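Local atomic coordinates of RimK-related lysine biosynthesis protein (Thermococcus kodakarensis, PDB entry 5K2M), a protein that binds ADP and magnesium and probably acts as an ATP-dependent ligase of the ATP-grasp type in lysine biosynthesis. Residues R11-A16 with E247-A252. Numbering follows the deposited sequence.
Sequences RREEMA and EFKNAA
E13 reaches from the first turn of helix 12-24 to the start of helix 249-255. Its OE1 accepts two backbone N-H groups, from F248 N at 2.8 Å and from K249 N at 3.0 Å. The two donors arrive differently. F248 N meets the anti lone pair of OE1, whereas K249 N comes from above the carboxylate plane. With CG anti to the carbonyl carbon (chi1 -74°), E13 sets CG over the centre of one face of the F248 ring, 3.4 Å from the centroid, in a CH-pi contact. The carboxylate plane stands 77° from the ring plane. An alanine in place of E13 would probably leave the F248 and K249 N-H groups without this acceptor and the centre of the ring without its CG cover.

Alongside, the side chains of R11 and E247 cross at about a right angle. R11 NH1 forms a salt bridge to E247 OE2 at 3.1 Å. This oxygen lies oblique to the guanidinium, whose plane is 31° from the carboxylate plane. R11 also grips E14 side-on, with NE to OE1 and NH2 to OE2. E14 OE1 takes the R11 backbone N-H as well. These bonds would fix the rotation of the guanidinium. The other oxygen of E247, OE1, is bonded to W128 NE1, and E14 OE2 has a second salt bridge to R49. At the exposed margin, R12 CG packs on K249 CB at 3.9 Å.

R11 and F248 are both N-cap residues. The contact joins the starts of two helices in an ATP-grasp protein. One follows strand 2-7 of the N-terminal parallel sheet. The other follows strand 236-243 and the magnesium ligands E241 and N243, beside the metal site.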
loop_
_atom_site.group_PDB
_atom_site.type_symbol
_atom_site.label_atom_id
_atom_site.label_comp_id
_atom_site.label_asym_id
_atom_site.label_seq_id
_atom_site.Cartn_x
_atom_site.Cartn_y
_atom_site.Cartn_z
ATOM N N ARG A 11 33.354 37.859 -8.729
ATOM C CA ARG A 11 34.327 38.821 -8.202
ATOM C C ARG A 11 35.606 38.699 -9.033
ATOM O O ARG A 11 35.703 37.859 -9.930
ATOM C CB ARG A 11 34.635 38.548 -6.712
ATOM C CG ARG A 11 33.432 38.598 -5.781
ATOM C CD ARG A 11 33.678 37.906 -4.439
ATOM N NE ARG A 11 33.813 36.454 -4.559
ATOM C CZ ARG A 11 34.015 35.616 -3.537
ATOM N NH1 ARG A 11 34.100 36.078 -2.290
ATOM N NH2 ARG A 11 34.136 34.298 -3.756
ATOM N N ARG A 12 36.585 39.542 -8.745
ATOM C CA ARG A 12 37.854 39.475 -9.443
ATOM C C ARG A 12 38.460 38.062 -9.375
ATOM O O ARG A 12 38.956 37.552 -10.370
ATOM C CB ARG A 12 38.810 40.525 -8.871
ATOM C CG ARG A 12 40.270 40.347 -9.256
ATOM C CD ARG A 12 40.506 40.404 -10.763
ATOM N NE ARG A 12 41.714 39.660 -11.123
ATOM C CZ ARG A 12 42.959 40.037 -10.828
ATOM N NH1 ARG A 12 43.196 41.172 -10.166
ATOM N NH2 ARG A 12 43.980 39.269 -11.199
ATOM N N GLU A 13 38.412 37.437 -8.205
ATOM C CA GLU A 13 38.895 36.067 -8.043
ATOM C C GLU A 13 38.287 35.099 -9.076
ATOM O O GLU A 13 39.020 34.328 -9.712
ATOM C CB GLU A 13 38.626 35.548 -6.626
ATOM C CG GLU A 13 39.539 36.119 -5.542
ATOM C CD GLU A 13 39.009 37.394 -4.887
ATOM O OE1 GLU A 13 39.498 37.732 -3.785
ATOM O OE2 GLU A 13 38.118 38.066 -5.462
ATOM N N GLU A 14 36.960 35.157 -9.255
ATOM C CA GLU A 14 36.258 34.241 -10.169
ATOM C C GLU A 14 36.606 34.495 -11.630
ATOM O O GLU A 14 36.732 33.554 -12.421
ATOM C CB GLU A 14 34.733 34.290 -9.970
ATOM C CG GLU A 14 34.246 33.540 -8.739
ATOM C CD GLU A 14 34.535 34.267 -7.429
ATOM O OE1 GLU A 14 34.256 35.485 -7.345
ATOM O OE2 GLU A 14 35.044 33.624 -6.478
ATOM N N MET A 15 36.775 35.761 -11.991
ATOM C CA MET A 15 37.187 36.102 -13.355
ATOM C C MET A 15 38.611 35.602 -13.639
ATOM O O MET A 15 38.906 35.164 -14.742
ATOM C CB MET A 15 37.087 37.617 -13.602
ATOM C CG MET A 15 35.682 38.217 -13.463
ATOM S SD MET A 15 34.379 37.447 -14.466
ATOM C CE MET A 15 35.011 37.609 -16.139
ATOM N N ALA A 16 39.492 35.668 -12.644
ATOM C CA ALA A 16 40.845 35.155 -12.808
ATOM C C ALA A 16 40.802 33.624 -12.910
ATOM O O ALA A 16 41.471 33.027 -13.754
ATOM C CB ALA A 16 41.729 35.601 -11.649
ATOM N N GLU A 247 39.417 34.146 -0.626
ATOM C CA GLU A 247 39.576 35.358 -1.419
ATOM C C GLU A 247 41.066 35.673 -1.447
ATOM O O GLU A 247 41.810 35.303 -0.527
ATOM C CB GLU A 247 38.744 36.521 -0.858
ATOM C CG GLU A 247 37.264 36.482 -1.255
ATOM C CD GLU A 247 36.454 37.594 -0.607
ATOM O OE1 GLU A 247 36.442 37.660 0.628
ATOM O OE2 GLU A 247 35.822 38.403 -1.321
ATOM N N PHE A 248 41.512 36.323 -2.518
ATOM C CA PHE A 248 42.941 36.544 -2.729
ATOM C C PHE A 248 43.323 37.720 -3.628
ATOM O O PHE A 248 44.509 37.897 -3.923
ATOM C CB PHE A 248 43.583 35.250 -3.273
ATOM C CG PHE A 248 42.947 34.728 -4.533
ATOM C CD1 PHE A 248 43.268 35.272 -5.774
ATOM C CD2 PHE A 248 42.042 33.673 -4.485
ATOM C CE1 PHE A 248 42.680 34.790 -6.933
ATOM C CE2 PHE A 248 41.459 33.180 -5.636
ATOM C CZ PHE A 248 41.773 33.738 -6.863
ATOM N N LYS A 249 42.358 38.542 -4.039
ATOM C CA LYS A 249 42.659 39.587 -5.005
ATOM C C LYS A 249 43.690 40.580 -4.471
ATOM O O LYS A 249 44.538 41.048 -5.234
ATOM C CB LYS A 249 41.396 40.312 -5.491
ATOM C CG LYS A 249 40.726 41.233 -4.483
ATOM C CD LYS A 249 39.475 41.855 -5.082
ATOM C CE LYS A 249 38.831 42.854 -4.134
ATOM N NZ LYS A 249 38.298 42.208 -2.897
ATOM N N ASN A 250 43.625 40.901 -3.180
ATOM C CA ASN A 250 44.617 41.801 -2.587
ATOM C C ASN A 250 45.945 41.079 -2.386
ATOM O O ASN A 250 47.010 41.666 -2.600
ATOM C CB ASN A 250 44.127 42.405 -1.264
ATOM C CG ASN A 250 42.859 43.229 -1.431
ATOM O OD1 ASN A 250 42.832 44.234 -2.159
ATOM N ND2 ASN A 250 41.801 42.813 -0.758
ATOM N N ALA A 251 45.873 39.802 -2.005
ATOM C CA ALA A 251 47.081 38.998 -1.761
ATOM C C ALA A 251 47.872 38.743 -3.047
ATOM O O ALA A 251 49.099 38.838 -3.053
ATOM C CB ALA A 251 46.728 37.685 -1.091
ATOM N N ALA A 252 47.164 38.420 -4.125
ATOM C CA ALA A 252 47.795 38.235 -5.432
ATOM C C ALA A 252 48.365 39.556 -5.947
ATOM O O ALA A 252 49.476 39.588 -6.466
ATOM C CB ALA A 252 46.806 37.662 -6.431
#